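Local structure of citrate synthase (Mycobacterium tuberculosis, 4TVM) at residues 34-37 with 43-46; 135-140 with 257-262; 162-167 with 394-399; 226-231 with 319-324. The protein catalyses the condensation of oxaloacetate with acetyl-CoA and water to give citrate and CoA, an entry step of the Krebs cycle. One frame throughout, in Å; residues are numbered along the deposited sequence.

Overall arrangement
Contact 1 closes first, bringing 34-37 back to 43-46 among the N-terminal strands; its nearest atoms are about 17 Å from those of contact 2, and the chain enters the helical body, where closures are long. Contact 2 (135-140 with 257-262) joins helices 133-147 and 251-262. Contact 3 opens in between, at 162-167, and shuts only at 394-399, so the two cross; it joins helices 159-182 and 383-403. Contact 4, from 226-231 to 319-324, joins helices 216-229 and 317-329, crosses contact 2 and lies within the span of contact 3. Trp395 packs on Ile259, linking contacts 2 and 3, and His398 on Asp231, linking contacts 3 and 4. Contacts 1 and 2 touch the second subunit.

Contact 1: 34-37 with 43-46; sequences GPLL and TTFD
Leu36, on the loop that follows strand 29-32, reaches toward Thr43 and Thr44 at the beginning of the next strand. Its CG stands opposite the backbone N (chi1 -179°), which swings the isobutyl group out of the loop and lays one branch, CD2, against the peptide that joins the two threonines. Leu36 CD2 lies 4.2 Å from Thr43 C and 4.0 Å from Thr44 N. The same methyl, Leu36 CD2, meets Thr44 CG2 at 3.8 Å, the two side chains slanting across each other. Here a leucine methyl covers backbone as well as a side chain, and the contact is purely one of packing, with no hydrogen bond between the two segments.

Leu37 comes next and runs alongside Thr43, both side chains pointing the same way. The methyl CD2 of Leu37 faces CG2 of Thr43, but the modelled separation is too short for two carbons, and the detail of that approach is doubtful. The threonine hydroxyls are turned to other work: Thr43 OG1 makes a weak hydrogen bond with Asp29 O of the second subunit, and Thr44 OG1 a weak one with Thr52 OG1 of the same neighbouring chain. Leu37 N is likewise hydrogen-bonded to Asn51 OD1 of that subunit. Residues 43-45 pair in parallel with a strand of the second subunit, continuing the sheet across the interface. What results is a loop folded back on an intersubunit beta sheet, a beta-rich N-terminal element that contributes to the citrate synthase dimer interface.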
loop_
_atom_site.group_PDB
_atom_site.type_symbol
_atom_site.label_atom_id
_atom_site.label_comp_id
_atom_site.label_asym_id
_atom_site.label_seq_id
_atom_site.Cartn_x
_atom_site.Cartn_y
_atom_site.Cartn_z
ATOM N N GLY A 34 0.297 19.460 18.503
ATOM C CA GLY A 34 0.823 20.635 17.837
ATOM C C GLY A 34 2.037 20.164 17.074
ATOM O O GLY A 34 1.978 19.125 16.407
ATOM N N PRO A 35 3.127 20.945 17.141
ATOM C CA PRO A 35 4.459 20.395 16.921
ATOM C C PRO A 35 4.915 19.718 18.222
ATOM O O PRO A 35 5.711 20.270 18.991
ATOM C CB PRO A 35 5.311 21.615 16.532
ATOM C CG PRO A 35 4.506 22.828 16.882
ATOM C CD PRO A 35 3.082 22.419 17.103
ATOM N N LEU A 36 4.379 18.524 18.466
ATOM C CA LEU A 36 4.546 17.876 19.764
ATOM C C LEU A 36 5.997 17.639 20.167
ATOM O O LEU A 36 6.320 17.794 21.338
ATOM C CB LEU A 36 3.753 16.572 19.854
ATOM C CG LEU A 36 3.828 15.819 21.192
ATOM C CD1 LEU A 36 3.391 16.672 22.371
ATOM C CD2 LEU A 36 2.988 14.561 21.138
ATOM N N LEU A 37 6.868 17.268 19.232
ATOM C CA LEU A 37 8.305 17.230 19.549
ATOM C C LEU A 37 9.131 18.009 18.567
ATOM O O LEU A 37 8.879 17.910 17.381
ATOM C CB LEU A 37 8.861 15.805 19.620
ATOM C CG LEU A 37 8.845 14.732 18.517
ATOM C CD1 LEU A 37 9.694 15.017 17.284
ATOM C CD2 LEU A 37 9.367 13.466 19.184
ATOM N N THR A 43 6.835 11.980 21.849
ATOM C CA THR A 43 5.838 11.485 20.897
ATOM C C THR A 43 4.709 10.765 21.611
ATOM O O THR A 43 4.858 10.328 22.759
ATOM C CB THR A 43 6.417 10.450 19.917
ATOM O OG1 THR A 43 6.997 9.358 20.647
ATOM C CG2 THR A 43 7.449 11.066 18.991
ATOM N N THR A 44 3.576 10.633 20.928
ATOM C CA THR A 44 2.536 9.729 21.391
ATOM C C THR A 44 2.938 8.357 20.915
ATOM O O THR A 44 3.549 8.209 19.862
ATOM C CB THR A 44 1.136 10.090 20.842
ATOM O OG1 THR A 44 1.142 10.024 19.404
ATOM C CG2 THR A 44 0.697 11.507 21.300
ATOM N N PHE A 45 2.629 7.347 21.703
ATOM C CA PHE A 45 2.787 5.966 21.267
ATOM C C PHE A 45 1.381 5.360 21.273
ATOM O O PHE A 45 0.698 5.460 22.263
ATOM C CB PHE A 45 3.735 5.251 22.217
ATOM C CG PHE A 45 3.904 3.784 21.933
ATOM C CD1 PHE A 45 4.630 3.357 20.832
ATOM C CD2 PHE A 45 3.370 2.828 22.799
ATOM C CE1 PHE A 45 4.792 2.011 20.579
ATOM C CE2 PHE A 45 3.529 1.475 22.553
ATOM C CZ PHE A 45 4.241 1.065 21.439
ATOM N N ASP A 46 0.936 4.793 20.156
ATOM C CA ASP A 46 -0.421 4.231 20.037
ATOM C C ASP A 46 -0.474 3.074 19.071
ATOM O O ASP A 46 -0.615 3.270 17.874
ATOM C CB ASP A 46 -1.387 5.300 19.525
ATOM C CG ASP A 46 -2.846 4.865 19.606
ATOM O OD1 ASP A 46 -3.174 3.879 20.304
ATOM O OD2 ASP A 46 -3.674 5.540 18.985
#

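Contact 2: 135-140 with 257-262; sequences PVLSSV and GGINAL
An antiparallel helix pair at the dimer interface of the alpha-helical citrate synthase body brings Leu137 and Ser138 of helix 133-147 against Ile259 and Asn260 of helix 251-262. The two short segments run at 161° to each other, their axes 9.9 Å apart, and touch lightly. Ile259 points toward the other helix and does most of the work with one methyl: Ile259 CG2 meets both Leu137 CD2, at 4.3 Å, and Ser138 CB, at 4.2 Å. The side chain of Asn260 extends to the same serine methylene.

Ser138 can offer carbon here because its hydroxyl is turned back on its own helix. With chi1 at 45°, Ser138 OG bonds Pro135 O at 2.7 Å from above the carbonyl plane, and Ser139 N reaches that oxygen from the same face. Met134 O is also within hydrogen-bonding distance of OG, so the single proton is shared or alternates between the two carbonyls. Helix 383-403 packs on both helices, through Val385 on Leu137 and Trp395 on Ile259. Ser139 O accepts a hydrogen bond from Ser139 OG of the second subunit, as fits the paired helices of a citrate synthase dimer.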
loop_
_atom_site.group_PDB
_atom_site.type_symbol
_atom_site.label_atom_id
_atom_site.label_comp_id
_atom_site.label_asym_id
_atom_site.label_seq_id
_atom_site.Cartn_x
_atom_site.Cartn_y
_atom_site.Cartn_z
ATOM N N PRO A 135 -4.225 -12.438 -6.723
ATOM C CA PRO A 135 -2.949 -12.029 -7.306
ATOM C C PRO A 135 -3.059 -11.353 -8.662
ATOM O O PRO A 135 -2.387 -10.358 -8.933
ATOM C CB PRO A 135 -2.199 -13.355 -7.467
ATOM C CG PRO A 135 -2.753 -14.243 -6.417
ATOM C CD PRO A 135 -4.124 -13.742 -6.050
ATOM N N VAL A 136 -3.895 -11.918 -9.506
ATOM C CA VAL A 136 -4.071 -11.451 -10.853
ATOM C C VAL A 136 -4.592 -10.044 -10.867
ATOM O O VAL A 136 -4.134 -9.224 -11.630
ATOM C CB VAL A 136 -5.091 -12.336 -11.601
ATOM C CG1 VAL A 136 -5.199 -11.895 -13.053
ATOM C CG2 VAL A 136 -4.688 -13.802 -11.526
ATOM N N LEU A 137 -5.585 -9.785 -10.035
ATOM C CA LEU A 137 -6.192 -8.457 -9.892
ATOM C C LEU A 137 -5.240 -7.373 -9.364
ATOM O O LEU A 137 -5.274 -6.232 -9.815
ATOM C CB LEU A 137 -7.402 -8.580 -8.963
ATOM C CG LEU A 137 -7.939 -7.386 -8.177
ATOM C CD1 LEU A 137 -8.891 -6.597 -9.019
ATOM C CD2 LEU A 137 -8.663 -7.884 -6.932
ATOM N N SER A 138 -4.410 -7.672 -8.384
ATOM C CA SER A 138 -3.441 -6.641 -7.966
ATOM C C SER A 138 -2.468 -6.376 -9.137
ATOM O O SER A 138 -2.082 -5.230 -9.414
ATOM C CB SER A 138 -2.660 -7.120 -6.758
ATOM O OG SER A 138 -2.267 -8.471 -6.992
ATOM N N SER A 139 -2.102 -7.447 -9.839
ATOM C CA SER A 139 -1.124 -7.331 -10.882
ATOM C C SER A 139 -1.664 -6.430 -11.970
ATOM O O SER A 139 -0.955 -5.549 -12.464
ATOM C CB SER A 139 -0.778 -8.709 -11.419
ATOM O OG SER A 139 0.403 -8.674 -12.184
ATOM N N VAL A 140 -2.928 -6.654 -12.322
ATOM C CA VAL A 140 -3.563 -5.971 -13.447
ATOM C C VAL A 140 -3.881 -4.509 -13.122
ATOM O O VAL A 140 -3.750 -3.643 -13.941
ATOM C CB VAL A 140 -4.807 -6.754 -13.893
ATOM C CG1 VAL A 140 -5.513 -6.056 -15.047
ATOM C CG2 VAL A 140 -4.392 -8.153 -14.341
ATOM N N GLY A 257 -2.637 -0.034 -3.623
ATOM C CA GLY A 257 -2.210 -0.181 -2.231
ATOM C C GLY A 257 -3.339 -0.560 -1.313
ATOM O O GLY A 257 -3.182 -1.347 -0.397
ATOM N N GLY A 258 -4.503 0.003 -1.551
ATOM C CA GLY A 258 -5.680 -0.450 -0.862
ATOM C C GLY A 258 -5.888 -1.917 -1.151
ATOM O O GLY A 258 -6.280 -2.658 -0.241
ATOM N N ILE A 259 -5.640 -2.352 -2.392
ATOM C CA ILE A 259 -5.932 -3.754 -2.762
ATOM C C ILE A 259 -4.962 -4.717 -2.084
ATOM O O ILE A 259 -5.362 -5.824 -1.663
ATOM C CB ILE A 259 -5.881 -3.990 -4.292
ATOM C CG1 ILE A 259 -7.088 -3.330 -4.960
ATOM C CG2 ILE A 259 -5.913 -5.470 -4.625
ATOM C CD1 ILE A 259 -6.850 -3.025 -6.407
ATOM N N ASN A 260 -3.692 -4.306 -1.993
ATOM C CA ASN A 260 -2.704 -5.104 -1.292
ATOM C C ASN A 260 -3.041 -5.166 0.211
ATOM O O ASN A 260 -2.928 -6.235 0.830
ATOM C CB ASN A 260 -1.306 -4.528 -1.466
ATOM C CG ASN A 260 -0.807 -4.565 -2.892
ATOM O OD1 ASN A 260 -1.261 -5.342 -3.717
ATOM N ND2 ASN A 260 0.157 -3.718 -3.181
ATOM N N ALA A 261 -3.412 -4.036 0.816
ATOM C CA ALA A 261 -3.769 -4.053 2.269
ATOM C C ALA A 261 -4.933 -4.984 2.508
ATOM O O ALA A 261 -4.945 -5.744 3.455
ATOM C CB ALA A 261 -4.114 -2.672 2.792
ATOM N N LEU A 262 -5.887 -4.950 1.597
ATOM C CA LEU A 262 -7.053 -5.820 1.666
ATOM C C LEU A 262 -6.714 -7.296 1.604
ATOM O O LEU A 262 -7.406 -8.121 2.174
ATOM C CB LEU A 262 -8.031 -5.469 0.540
ATOM C CG LEU A 262 -9.467 -5.904 0.777
ATOM C CD1 LEU A 262 -10.119 -5.018 1.819
ATOM C CD2 LEU A 262 -10.232 -5.908 -0.543
#

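Contact 3: 162-167 with 394-399; sequences LSTIRL and GWIAHW
Flat groups flank, without bridging it, the place where Thr164 and Leu167 meet Ile396 in the helix-on-helix packing of helix 159-182 against the long helix 383-403, inside the citrate synthase body. On helix 383-403 the His398 ring works edge-on: His398 ND1 donates to Gly394 O at 2.8 Å, nearly straight at 164° and with the oxygen in the ring plane, while His398 N reaches that oxygen from the opposite face of the carbonyl plane. Two bonds grip the carbonyl, and the one from ND1 holds the rotation of the ring. The Trp399 indole stacks with the ring of His403 and is tied by NE1 to Ser254 OG. On helix 159-182 one face of the Arg166 guanidinium takes Leu162 CG, 3.9 Å above it and toward the rim, and NH2 forms a salt bridge with Asp150.

Ile396 points toward its neighbour and is split between two partners. Ile396 CD1, at the end of the longer branch, lies 4.1 Å from Leu167 CB. The shorter branch, Ile396 CG2, is opposite the backbone N and passes across the Thr164 side chain, 4.1 Å from Thr164 CG2. No hydrogen bond links the segments: the Thr164 hydroxyl is bonded to Val160 O one turn earlier in its own helix, and it still presents Thr164 OG1 to Ile396 CG2 at 3.7 Å.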
loop_
_atom_site.group_PDB
_atom_site.type_symbol
_atom_site.label_atom_id
_atom_site.label_comp_id
_atom_site.label_asym_id
_atom_site.label_seq_id
_atom_site.Cartn_x
_atom_site.Cartn_y
_atom_site.Cartn_z
ATOM N N LEU A 162 -11.779 11.137 -15.037
ATOM C CA LEU A 162 -11.757 10.140 -16.070
ATOM C C LEU A 162 -11.227 8.817 -15.527
ATOM O O LEU A 162 -11.767 7.754 -15.866
ATOM C CB LEU A 162 -10.873 10.641 -17.198
ATOM C CG LEU A 162 -10.722 9.787 -18.447
ATOM C CD1 LEU A 162 -12.067 9.469 -19.075
ATOM C CD2 LEU A 162 -9.822 10.501 -19.436
ATOM N N SER A 163 -10.209 8.848 -14.664
ATOM C CA SER A 163 -9.763 7.595 -14.048
ATOM C C SER A 163 -10.589 7.164 -12.841
ATOM O O SER A 163 -10.476 6.010 -12.395
ATOM C CB SER A 163 -8.251 7.600 -13.710
ATOM O OG SER A 163 -7.882 8.649 -12.829
ATOM N N THR A 164 -11.405 8.051 -12.285
ATOM C CA THR A 164 -12.438 7.591 -11.325
ATOM C C THR A 164 -13.422 6.723 -12.100
ATOM O O THR A 164 -13.758 5.621 -11.687
ATOM C CB THR A 164 -13.143 8.769 -10.667
ATOM O OG1 THR A 164 -12.289 9.294 -9.645
ATOM C CG2 THR A 164 -14.515 8.389 -10.077
ATOM N N ILE A 165 -13.817 7.208 -13.267
ATOM C CA ILE A 165 -14.731 6.481 -14.129
ATOM C C ILE A 165 -14.121 5.172 -14.573
ATOM O O ILE A 165 -14.706 4.105 -14.381
ATOM C CB ILE A 165 -15.138 7.332 -15.361
ATOM C CG1 ILE A 165 -15.803 8.643 -14.916
ATOM C CG2 ILE A 165 -16.121 6.581 -16.217
ATOM C CD1 ILE A 165 -16.890 8.449 -13.851
ATOM N N ARG A 166 -12.946 5.257 -15.182
ATOM C CA ARG A 166 -12.222 4.066 -15.631
ATOM C C ARG A 166 -12.112 2.976 -14.567
ATOM O O ARG A 166 -12.214 1.793 -14.874
ATOM C CB ARG A 166 -10.826 4.458 -16.076
ATOM C CG ARG A 166 -10.700 4.637 -17.566
ATOM C CD ARG A 166 -9.647 5.644 -17.931
ATOM N NE ARG A 166 -9.582 5.761 -19.371
ATOM C CZ ARG A 166 -8.687 6.492 -20.027
ATOM N NH1 ARG A 166 -7.759 7.181 -19.357
ATOM N NH2 ARG A 166 -8.725 6.530 -21.358
ATOM N N LEU A 167 -11.896 3.360 -13.320
ATOM C CA LEU A 167 -11.797 2.369 -12.233
ATOM C C LEU A 167 -13.136 1.766 -11.896
ATOM O O LEU A 167 -13.245 0.564 -11.715
ATOM C CB LEU A 167 -11.213 3.003 -10.969
ATOM C CG LEU A 167 -9.690 2.917 -10.838
ATOM C CD1 LEU A 167 -9.154 3.998 -9.919
ATOM C CD2 LEU A 167 -9.314 1.551 -10.305
ATOM N N GLY A 394 -15.364 3.807 -1.946
ATOM C CA GLY A 394 -14.928 4.408 -0.698
ATOM C C GLY A 394 -13.476 4.769 -0.807
ATOM O O GLY A 394 -13.056 5.877 -0.431
ATOM N N TRP A 395 -12.693 3.820 -1.301
ATOM C CA TRP A 395 -11.290 4.085 -1.589
ATOM C C TRP A 395 -11.180 5.345 -2.369
ATOM O O TRP A 395 -10.370 6.197 -2.054
ATOM C CB TRP A 395 -10.650 2.951 -2.379
ATOM C CG TRP A 395 -10.372 1.735 -1.552
ATOM C CD1 TRP A 395 -10.292 1.667 -0.215
ATOM C CD2 TRP A 395 -10.142 0.413 -2.041
ATOM N NE1 TRP A 395 -10.025 0.383 0.186
ATOM C CE2 TRP A 395 -9.943 -0.414 -0.921
ATOM C CE3 TRP A 395 -10.120 -0.161 -3.325
ATOM C CZ2 TRP A 395 -9.723 -1.772 -1.028
ATOM C CZ3 TRP A 395 -9.876 -1.524 -3.433
ATOM C CH2 TRP A 395 -9.670 -2.313 -2.288
ATOM N N ILE A 396 -12.009 5.482 -3.376
ATOM C CA ILE A 396 -11.901 6.623 -4.281
ATOM C C ILE A 396 -12.308 7.931 -3.613
ATOM O O ILE A 396 -11.674 8.965 -3.827
ATOM C CB ILE A 396 -12.722 6.376 -5.560
ATOM C CG1 ILE A 396 -12.051 5.294 -6.391
ATOM C CG2 ILE A 396 -12.813 7.636 -6.404
ATOM C CD1 ILE A 396 -12.811 4.856 -7.631
ATOM N N ALA A 397 -13.382 7.879 -2.824
ATOM C CA ALA A 397 -13.954 9.052 -2.185
ATOM C C ALA A 397 -12.975 9.691 -1.240
ATOM O O ALA A 397 -12.895 10.924 -1.180
ATOM C CB ALA A 397 -15.192 8.636 -1.423
ATOM N N HIS A 398 -12.272 8.840 -0.474
ATOM C CA HIS A 398 -11.297 9.273 0.525
ATOM C C HIS A 398 -10.062 9.890 -0.106
ATOM O O HIS A 398 -9.571 10.910 0.345
ATOM C CB HIS A 398 -10.864 8.080 1.387
ATOM C CG HIS A 398 -11.860 7.705 2.431
ATOM N ND1 HIS A 398 -12.925 6.869 2.175
ATOM C CD2 HIS A 398 -11.969 8.059 3.728
ATOM C CE1 HIS A 398 -13.634 6.712 3.278
ATOM N NE2 HIS A 398 -13.078 7.427 4.233
ATOM N N TRP A 399 -9.539 9.223 -1.121
ATOM C CA TRP A 399 -8.442 9.745 -1.957
ATOM C C TRP A 399 -8.795 11.119 -2.529
ATOM O O TRP A 399 -7.995 12.063 -2.462
ATOM C CB TRP A 399 -8.196 8.763 -3.108
ATOM C CG TRP A 399 -7.003 9.052 -3.957
ATOM C CD1 TRP A 399 -5.778 8.429 -3.902
ATOM C CD2 TRP A 399 -6.915 10.012 -5.001
ATOM N NE1 TRP A 399 -4.942 8.959 -4.834
ATOM C CE2 TRP A 399 -5.612 9.934 -5.524
ATOM C CE3 TRP A 399 -7.811 10.943 -5.543
ATOM C CZ2 TRP A 399 -5.182 10.743 -6.567
ATOM C CZ3 TRP A 399 -7.383 11.752 -6.573
ATOM C CH2 TRP A 399 -6.069 11.651 -7.068
#

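Contact 4: 226-231 with 319-324; sequences FILHAD and ARIVKE. With OAA (oxaloacetate ion), chain B.
Leu228 and the pair Ile321 and Val322 point toward each other from two helices, and the leucine divides its branches between them. Leu228 CD1 touches both Val322 CG2, at 3.8 Å, and Ile321 CG2, at 4.1 Å; Leu228 CD2 diverges to meet Ile321 CD1 at 4.0 Å. Leu228 runs at a slant to both partners. In Val322 the touching methyl is CG2, set opposite the carbonyl carbon, whereas CG1 takes the position opposite the backbone N (chi1 175°). Ile76 of helix 76-82 touches Leu228 as well, and Tyr368 and Thr369 of helix 367-375 touch Val322.

One residue along the chain, His229 turns to the substrate pocket. Its ring presents an edge to the bound oxaloacetate, with His229 CE1 at 3.6 Å and His229 ND1 at 3.8 Å from O2 of the ligand. His229 O accepts a hydrogen bond from Arg391 NE, and Arg391 NH2 in turn bonds the oxaloacetate. Across the contact, Ala319 directly follows the pocket residue Arg318. With only apolar contacts between the segments, the chemistry implies an apolar seam between helices 216-229 and 317-329 that does not itself touch the substrate, while His229 next to Leu228, with Arg391, lines the oxaloacetate site.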
loop_
_atom_site.group_PDB
_atom_site.type_symbol
_atom_site.label_atom_id
_atom_site.label_comp_id
_atom_site.label_asym_id
_atom_site.label_seq_id
_atom_site.Cartn_x
_atom_site.Cartn_y
_atom_site.Cartn_z
ATOM N N PHE A 226 -22.753 -4.855 -2.107
ATOM C CA PHE A 226 -21.753 -3.852 -2.373
ATOM C C PHE A 226 -22.080 -2.535 -1.693
ATOM O O PHE A 226 -21.186 -1.802 -1.319
ATOM C CB PHE A 226 -21.602 -3.623 -3.867
ATOM C CG PHE A 226 -21.036 -4.793 -4.622
ATOM C CD1 PHE A 226 -20.241 -5.746 -4.002
ATOM C CD2 PHE A 226 -21.260 -4.897 -5.980
ATOM C CE1 PHE A 226 -19.710 -6.797 -4.720
ATOM C CE2 PHE A 226 -20.730 -5.936 -6.710
ATOM C CZ PHE A 226 -19.945 -6.885 -6.080
ATOM N N ILE A 227 -23.350 -2.227 -1.494
ATOM C CA ILE A 227 -23.716 -1.044 -0.702
ATOM C C ILE A 227 -23.241 -1.233 0.731
ATOM O O ILE A 227 -22.618 -0.329 1.339
ATOM C CB ILE A 227 -25.230 -0.764 -0.704
ATOM C CG1 ILE A 227 -25.746 -0.679 -2.147
ATOM C CG2 ILE A 227 -25.533 0.527 0.049
ATOM C CD1 ILE A 227 -27.234 -0.424 -2.298
ATOM N N LEU A 228 -23.474 -2.425 1.266
ATOM C CA LEU A 228 -23.063 -2.716 2.652
ATOM C C LEU A 228 -21.585 -2.612 2.846
ATOM O O LEU A 228 -21.139 -2.258 3.933
ATOM C CB LEU A 228 -23.569 -4.069 3.110
ATOM C CG LEU A 228 -25.086 -4.051 3.368
ATOM C CD1 LEU A 228 -25.758 -5.356 2.965
ATOM C CD2 LEU A 228 -25.400 -3.712 4.816
ATOM N N HIS A 229 -20.816 -2.888 1.788
ATOM C CA HIS A 229 -19.335 -2.877 1.867
ATOM C C HIS A 229 -18.691 -1.691 1.176
ATOM O O HIS A 229 -17.471 -1.590 1.148
ATOM C CB HIS A 229 -18.778 -4.153 1.265
ATOM C CG HIS A 229 -18.971 -5.363 2.121
ATOM N ND1 HIS A 229 -18.089 -5.711 3.125
ATOM C CD2 HIS A 229 -19.928 -6.324 2.109
ATOM C CE1 HIS A 229 -18.499 -6.829 3.699
ATOM N NE2 HIS A 229 -19.617 -7.218 3.106
ATOM N N ALA A 230 -19.485 -0.770 0.644
ATOM C CA ALA A 230 -18.936 0.378 -0.036
ATOM C C ALA A 230 -17.940 1.282 0.725
ATOM O O ALA A 230 -16.964 1.728 0.138
ATOM C CB ALA A 230 -20.057 1.209 -0.592
ATOM N N ASP A 231 -18.172 1.584 1.989
ATOM C CA ASP A 231 -17.188 2.369 2.752
ATOM C C ASP A 231 -17.272 2.002 4.199
ATOM O O ASP A 231 -18.300 1.535 4.634
ATOM C CB ASP A 231 -17.448 3.847 2.627
ATOM C CG ASP A 231 -16.321 4.640 3.181
ATOM O OD1 ASP A 231 -15.175 4.456 2.661
ATOM O OD2 ASP A 231 -16.532 5.434 4.128
ATOM N N ALA A 319 -24.739 -6.239 9.755
ATOM C CA ALA A 319 -24.917 -7.627 10.148
ATOM C C ALA A 319 -26.377 -8.031 10.016
ATOM O O ALA A 319 -26.696 -9.031 9.383
ATOM C CB ALA A 319 -24.441 -7.840 11.569
ATOM N N ARG A 320 -27.263 -7.212 10.570
ATOM C CA ARG A 320 -28.667 -7.560 10.651
ATOM C C ARG A 320 -29.319 -7.597 9.268
ATOM O O ARG A 320 -30.146 -8.464 8.972
ATOM C CB ARG A 320 -29.410 -6.556 11.538
ATOM C CG ARG A 320 -28.614 -6.027 12.730
ATOM C CD ARG A 320 -29.520 -5.679 13.900
ATOM N NE ARG A 320 -30.683 -4.893 13.486
ATOM C CZ ARG A 320 -31.450 -4.176 14.301
ATOM N NH1 ARG A 320 -31.194 -4.097 15.606
ATOM N NH2 ARG A 320 -32.479 -3.509 13.794
ATOM N N ILE A 321 -28.961 -6.641 8.420
ATOM C CA ILE A 321 -29.483 -6.632 7.063
ATOM C C ILE A 321 -28.975 -7.883 6.376
ATOM O O ILE A 321 -29.713 -8.561 5.670
ATOM C CB ILE A 321 -29.035 -5.391 6.274
ATOM C CG1 ILE A 321 -29.683 -4.133 6.846
ATOM C CG2 ILE A 321 -29.423 -5.514 4.814
ATOM C CD1 ILE A 321 -28.819 -2.901 6.685
ATOM N N VAL A 322 -27.714 -8.206 6.619
ATOM C CA VAL A 322 -27.086 -9.330 5.940
ATOM C C VAL A 322 -27.717 -10.688 6.315
ATOM O O VAL A 322 -27.961 -11.507 5.439
ATOM C CB VAL A 322 -25.557 -9.340 6.156
ATOM C CG1 VAL A 322 -24.946 -10.581 5.534
ATOM C CG2 VAL A 322 -24.932 -8.106 5.527
ATOM N N LYS A 323 -28.003 -10.921 7.594
ATOM C CA LYS A 323 -28.677 -12.161 8.002
ATOM C C LYS A 323 -30.009 -12.329 7.271
ATOM O O LYS A 323 -30.401 -13.434 6.892
ATOM C CB LYS A 323 -28.914 -12.184 9.506
ATOM C CG LYS A 323 -29.542 -13.483 9.984
ATOM C CD LYS A 323 -29.812 -13.475 11.481
ATOM C CE LYS A 323 -30.495 -14.762 11.930
ATOM N NZ LYS A 323 -31.268 -14.603 13.201
ATOM N N GLU A 324 -30.681 -11.208 7.065
ATOM C CA GLU A 324 -31.974 -11.180 6.411
ATOM C C GLU A 324 -31.870 -11.667 4.968
ATOM O O GLU A 324 -32.603 -12.567 4.550
ATOM C CB GLU A 324 -32.524 -9.749 6.452
ATOM C CG GLU A 324 -33.997 -9.637 6.772
ATOM C CD GLU A 324 -34.608 -8.380 6.173
ATOM O OE1 GLU A 324 -34.019 -7.276 6.341
ATOM O OE2 GLU A 324 -35.670 -8.509 5.524
HETATM O O1 OAA B . -16.113 -3.863 5.896
HETATM O O2 OAA B . -16.101 -6.044 6.313
HETATM O O4 OAA B . -13.379 -2.724 9.560
HETATM O O5 OAA B . -12.902 -1.520 7.793
HETATM O O3 OAA B . -13.796 -3.128 6.182
HETATM C C1 OAA B . -15.748 -4.861 6.567
HETATM C C2 OAA B . -14.848 -4.589 7.740
HETATM C C3 OAA B . -13.982 -3.418 7.350
HETATM C C4 OAA B . -13.363 -2.536 8.319
#